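Predicted ancestral HMA domain of Pik-1 from Oryza spp. (Synthetic construct, PDB 7BNT) probably binds a fungal effector as the integrated heavy-metal-associated domain of a rice immune receptor, here in an inferred ancestral form. Local coordinates at residues 8-13 against 57-62; 33-38 against 47-52. All blocks are in the same frame, centred on the assembly; numbering follows the deposited sequence. Where two conformers were deposited one is given.

Contact 1: residues 8-13 against 57-62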
loop_
_atom_site.group_PDB
_atom_site.type_symbol
_atom_site.label_atom_id
_atom_site.label_comp_id
_atom_site.label_asym_id
_atom_site.label_seq_id
_atom_site.Cartn_x
_atom_site.Cartn_y
_atom_site.Cartn_z
ATOM N N ILE B 8 4.699 -4.062 -4.173
ATOM C CA ILE B 8 5.861 -3.162 -4.037
ATOM C C ILE B 8 5.453 -1.984 -3.161
ATOM O O ILE B 8 4.257 -1.684 -2.978
ATOM C CB ILE B 8 6.382 -2.691 -5.401
ATOM C CG1 ILE B 8 5.326 -1.830 -6.081
ATOM C CG2 ILE B 8 6.848 -3.855 -6.278
ATOM C CD1 ILE B 8 5.796 -1.217 -7.354
ATOM N N VAL B 9 6.478 -1.334 -2.655
ATOM C CA VAL B 9 6.331 -0.149 -1.781
ATOM C C VAL B 9 7.225 0.952 -2.342
ATOM O O VAL B 9 8.421 0.717 -2.557
ATOM C CB VAL B 9 6.698 -0.456 -0.328
ATOM C CG1 VAL B 9 6.512 0.779 0.525
ATOM C CG2 VAL B 9 5.859 -1.606 0.203
ATOM N N ILE B 10 6.634 2.116 -2.553
ATOM C CA ILE B 10 7.322 3.302 -3.098
ATOM C C ILE B 10 7.137 4.468 -2.126
ATOM O O ILE B 10 6.004 4.788 -1.757
ATOM C CB ILE B 10 6.828 3.646 -4.520
ATOM C CG1 ILE B 10 7.148 2.514 -5.497
ATOM C CG2 ILE B 10 7.445 4.954 -4.981
ATOM C CD1 ILE B 10 6.449 2.639 -6.845
ATOM N N LYS B 11 8.238 5.079 -1.721
ATOM C CA LYS B 11 8.207 6.312 -0.908
ATOM C C LYS B 11 7.855 7.482 -1.830
ATOM O O LYS B 11 8.441 7.592 -2.932
ATOM C CB LYS B 11 9.550 6.566 -0.226
ATOM C CG LYS B 11 9.553 7.775 0.716
ATOM C CD LYS B 11 10.765 7.774 1.642
ATOM C CE LYS B 11 10.870 8.971 2.557
ATOM N NZ LYS B 11 12.074 8.887 3.424
ATOM N N VAL B 12 6.874 8.259 -1.415
ATOM C CA VAL B 12 6.347 9.345 -2.271
ATOM C C VAL B 12 6.572 10.669 -1.586
ATOM O O VAL B 12 6.680 10.736 -0.370
ATOM C CB VAL B 12 4.866 9.157 -2.621
ATOM C CG1 VAL B 12 4.689 7.915 -3.481
ATOM C CG2 VAL B 12 3.987 9.115 -1.381
ATOM N N PRO B 13 6.559 11.751 -2.389
ATOM C CA PRO B 13 6.777 13.090 -1.870
ATOM C C PRO B 13 5.650 13.473 -0.911
ATOM O O PRO B 13 4.473 13.170 -1.133
ATOM C CB PRO B 13 6.792 13.938 -3.145
ATOM C CG PRO B 13 5.884 13.164 -4.073
ATOM C CD PRO B 13 6.308 11.740 -3.839
ATOM N N LYS B 57 9.256 1.742 -14.027
ATOM C CA LYS B 57 8.453 2.673 -14.848
ATOM C C LYS B 57 7.550 3.495 -13.909
ATOM O O LYS B 57 7.337 4.692 -14.151
ATOM C CB LYS B 57 7.689 1.828 -15.864
ATOM C CG LYS B 57 7.189 2.529 -17.110
ATOM C CD LYS B 57 6.771 1.512 -18.171
ATOM C CE LYS B 57 5.747 2.013 -19.154
ATOM N NZ LYS B 57 5.105 0.864 -19.829
ATOM N N LEU B 58 6.992 2.884 -12.870
ATOM C CA LEU B 58 6.098 3.593 -11.939
ATOM C C LEU B 58 6.890 4.651 -11.158
ATOM O O LEU B 58 6.404 5.768 -10.985
ATOM C CB LEU B 58 5.433 2.541 -11.058
ATOM C CG LEU B 58 4.364 3.057 -10.130
ATOM C CD1 LEU B 58 3.268 3.793 -10.897
ATOM C CD2 LEU B 58 3.794 1.886 -9.380
ATOM N N VAL B 59 8.092 4.327 -10.710
ATOM C CA VAL B 59 8.962 5.328 -10.042
ATOM C C VAL B 59 9.184 6.506 -10.988
ATOM O O VAL B 59 9.066 7.656 -10.558
ATOM C CB VAL B 59 10.279 4.686 -9.574
ATOM C CG1 VAL B 59 11.341 5.729 -9.270
ATOM C CG2 VAL B 59 10.049 3.763 -8.374
ATOM N N SER B 60 9.577 6.232 -12.221
ATOM C CA SER B 60 9.834 7.307 -13.211
ATOM C C SER B 60 8.583 8.175 -13.395
ATOM O O SER B 60 8.696 9.405 -13.432
ATOM C CB SER B 60 10.267 6.676 -14.490
ATOM O OG SER B 60 11.535 6.096 -14.348
ATOM N N ALA B 61 7.414 7.558 -13.507
ATOM C CA ALA B 61 6.142 8.281 -13.725
ATOM C C ALA B 61 5.838 9.161 -12.506
ATOM O O ALA B 61 5.449 10.321 -12.678
ATOM C CB ALA B 61 5.031 7.306 -14.024
ATOM N N LEU B 62 6.055 8.637 -11.300
ATOM C CA LEU B 62 5.819 9.454 -10.093
ATOM C C LEU B 62 6.787 10.630 -10.083
ATOM O O LEU B 62 6.360 11.744 -9.733
ATOM C CB LEU B 62 5.986 8.581 -8.853
ATOM C CG LEU B 62 4.775 7.703 -8.558
ATOM C CD1 LEU B 62 5.155 6.619 -7.558
ATOM C CD2 LEU B 62 3.604 8.527 -8.030
#

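Contact 2: residues 33-38 against 47-52. With EDO (1,2-ethanediol), chain D.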
loop_
_atom_site.group_PDB
_atom_site.type_symbol
_atom_site.label_atom_id
_atom_site.label_comp_id
_atom_site.label_asym_id
_atom_site.label_seq_id
_atom_site.Cartn_x
_atom_site.Cartn_y
_atom_site.Cartn_z
ATOM N N VAL B 33 -3.005 -2.601 -11.590
ATOM C CA VAL B 33 -3.092 -2.334 -10.133
ATOM C C VAL B 33 -4.434 -2.821 -9.608
ATOM O O VAL B 33 -5.477 -2.465 -10.156
ATOM C CB VAL B 33 -2.842 -0.852 -9.823
ATOM C CG1 VAL B 33 -3.163 -0.516 -8.366
ATOM C CG2 VAL B 33 -1.410 -0.495 -10.199
ATOM N N ASP B 34 -4.400 -3.598 -8.545
ATOM C CA ASP B 34 -5.596 -4.069 -7.823
ATOM C C ASP B 34 -5.870 -3.189 -6.611
ATOM O O ASP B 34 -7.056 -2.961 -6.327
ATOM C CB ASP B 34 -5.431 -5.511 -7.404
ATOM C CG ASP B 34 -5.290 -6.436 -8.595
ATOM O OD1 ASP B 34 -5.835 -6.102 -9.670
ATOM O OD2 ASP B 34 -4.581 -7.408 -8.425
ATOM N N SER B 35 -4.847 -2.761 -5.895
ATOM C CA SER B 35 -5.083 -2.028 -4.644
ATOM C C SER B 35 -3.864 -1.186 -4.306
ATOM O O SER B 35 -2.732 -1.553 -4.657
ATOM C CB SER B 35 -5.490 -2.942 -3.502
ATOM O OG SER B 35 -4.563 -3.999 -3.361
ATOM N N VAL B 36 -4.139 -0.118 -3.559
ATOM C CA VAL B 36 -3.082 0.814 -3.098
ATOM C C VAL B 36 -3.415 1.174 -1.658
ATOM O O VAL B 36 -4.592 1.321 -1.322
ATOM C CB VAL B 36 -2.987 2.099 -3.942
ATOM C CG1 VAL B 36 -2.565 1.768 -5.347
ATOM C CG2 VAL B 36 -4.276 2.886 -3.942
ATOM N N ALA B 37 -2.381 1.396 -0.854
ATOM C CA ALA B 37 -2.568 1.862 0.535
ATOM C C ALA B 37 -1.398 2.731 0.956
ATOM O O ALA B 37 -0.253 2.470 0.579
ATOM C CB ALA B 37 -2.715 0.688 1.480
ATOM N N LEU B 38 -1.709 3.726 1.772
ATOM C CA LEU B 38 -0.667 4.504 2.461
ATOM C C LEU B 38 -0.144 3.691 3.646
ATOM O O LEU B 38 -0.930 3.281 4.502
ATOM C CB LEU B 38 -1.219 5.828 2.950
ATOM C CG LEU B 38 -1.465 6.841 1.867
ATOM C CD1 LEU B 38 -2.144 8.060 2.480
ATOM C CD2 LEU B 38 -0.152 7.230 1.208
ATOM N N GLU B 47 1.926 1.374 -0.839
ATOM C CA GLU B 47 2.018 -0.074 -1.102
ATOM C C GLU B 47 1.019 -0.417 -2.196
ATOM O O GLU B 47 -0.175 -0.122 -2.046
ATOM C CB GLU B 47 1.698 -0.812 0.174
ATOM C CG GLU B 47 1.973 -2.276 0.147
ATOM C CD GLU B 47 1.769 -2.787 1.578
ATOM O OE1 GLU B 47 0.628 -3.099 1.952
ATOM O OE2 GLU B 47 2.744 -2.779 2.375
ATOM N N VAL B 48 1.500 -1.001 -3.281
ATOM C CA VAL B 48 0.608 -1.318 -4.422
ATOM C C VAL B 48 0.746 -2.804 -4.724
ATOM O O VAL B 48 1.863 -3.348 -4.694
ATOM C CB VAL B 48 0.878 -0.437 -5.650
ATOM C CG1 VAL B 48 2.316 -0.542 -6.095
ATOM C CG2 VAL B 48 -0.067 -0.771 -6.790
ATOM N N VAL B 49 -0.412 -3.405 -4.986
ATOM C CA VAL B 49 -0.567 -4.843 -5.283
ATOM C C VAL B 49 -1.246 -4.961 -6.643
ATOM O O VAL B 49 -2.223 -4.250 -6.932
ATOM C CB VAL B 49 -1.345 -5.564 -4.180
ATOM C CG1 VAL B 49 -1.756 -6.970 -4.570
ATOM C CG2 VAL B 49 -0.523 -5.580 -2.919
ATOM N N GLY B 50 -0.730 -5.851 -7.454
ATOM C CA GLY B 50 -1.353 -6.124 -8.737
ATOM C C GLY B 50 -0.508 -7.063 -9.544
ATOM O O GLY B 50 0.274 -7.780 -9.001
ATOM N N ASP B 51 -0.732 -7.086 -10.826
ATOM C CA ASP B 51 0.091 -7.967 -11.672
ATOM C C ASP B 51 0.499 -7.195 -12.918
ATOM O O ASP B 51 -0.200 -6.277 -13.343
ATOM C CB ASP B 51 -0.629 -9.294 -11.864
ATOM C CG ASP B 51 -1.982 -9.112 -12.483
ATOM O OD1 ASP B 51 -2.005 -8.621 -13.615
ATOM O OD2 ASP B 51 -2.996 -9.448 -11.829
ATOM N N GLY B 52 1.680 -7.519 -13.416
ATOM C CA GLY B 52 2.243 -6.877 -14.614
ATOM C C GLY B 52 2.595 -5.422 -14.351
ATOM O O GLY B 52 2.595 -4.625 -15.298
HETATM C C1 EDO D . -7.195 0.689 -12.674
HETATM O O1 EDO D . -6.147 1.476 -13.214
HETATM C C2 EDO D . -6.966 -0.763 -12.870
HETATM O O2 EDO D . -5.597 -1.145 -12.703
HETATM O O HOH W 1 -4.480 -7.010 -12.012
#

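Contact 1: residues 8-13 against 57-62
Ile-10 meets Leu-58, Val-59 and Leu-62 where strand 6-11 lies beneath helix 55-65, a worked example of a branched side chain serving several partners at once. At CB the chain forks. The CG2 branch stands anti to the backbone N and reaches Leu-62 tip to tip, with Ile-10 CG2 3.8 Å from Leu-62 CD1. CG1 takes the place anti to the carbonyl carbon (chi1 -63°), and the extended second torsion carries CD1 toward the preceding helical turn. There Ile-10 CD1 lies 3.7 Å from Leu-58 CD2, the two side chains crossing obliquely. Another flank of the same methyl, Ile-10 CD1, comes within 4.1 Å of Val-59 CG2. Val-12 adds a looser touch, its CG1 4.3 Å from Leu-62 CD1. The short strand and helix axes run 10.2 Å apart and 24° from parallel, the spacing of a helix laid on one face of a ferredoxin-like sheet. Helix 17-28 shares this core: Leu-58 also packs on its Leu-26, and Leu-62 on its Ala-23. With hydrocarbon alone meeting across the interface, helix and strand are held by shape and burial of apolar surface, not by directed polar bonds.

Contact 2: residues 33-38 against 47-52
Asp-34 and Ser-35 both turn their backbone N-H groups onto the carbonyl of Val-49, whose oxygen is 2.8 Å from Asp-34 N and 3.2 Å from Ser-35 N. The first donor lies in the carbonyl plane; the second is tilted 18° from it. Ser-35 O takes the N-H of Val-49 in return, while Ala-37 and Glu-47 exchange a reciprocal pair of bonds. Weaker CA-H...O contacts lie between them, among them Val-36 CA to Glu-47 O at 3.2 Å.

Two residues facing one is the signature of a classic beta bulge, set here into the antiparallel hairpin of strands 33-39 and 45-50 in the βαββαβ heavy-metal-associated fold. Past it, Val-33 pairs with Gly-50, one residue out of the register kept from Ser-35 to Ala-37. On the outer side of strand 33-39, Ser-35 to Ala-37 pair antiparallel with a strand of the second subunit, so the sheet continues between chains.

Apolar packing falls on the face carrying Val-36 and Val-48, toward helix 17-28. Val-36 CG1 lies 3.8 Å from Val-48 CG2, a methyl placed anti to the backbone N; Val-48 was modelled in two positions, which leaves this detail doubtful.

Charge gathers at the bulged end. Asp-34 OD2 and Asp-51 OD2 are 4.3 Å apart, a repulsion probably eased by Lys-5, which forms a salt bridge to both. One water lies 2.9 Å from both Asp-34 OD1 and Asp-51 OD2 and may bridge them, though it has more acceptors in reach than protons to give.

In the fold
Contacts 1 and 2 lie about 12 Å apart, centre to centre, and show how one small sheet can serve two purposes. Along the chain, 8-13 comes first, 33-38 and 47-52 follow, and 57-62 closes the series, so the hairpin of contact 2 is formed between the two halves of contact 1. Strands 6-11 and 45-50 are neighbours in the sheet, and a probable backbone hydrogen bond from Val-48 N to Ile-8 O ties the contacts directly. Contact 1 places helix 55-65 over the interior face; contact 2 builds the edge hairpin, which meets both the second subunit and a chain of another protein, consistent with a role in partner recognition.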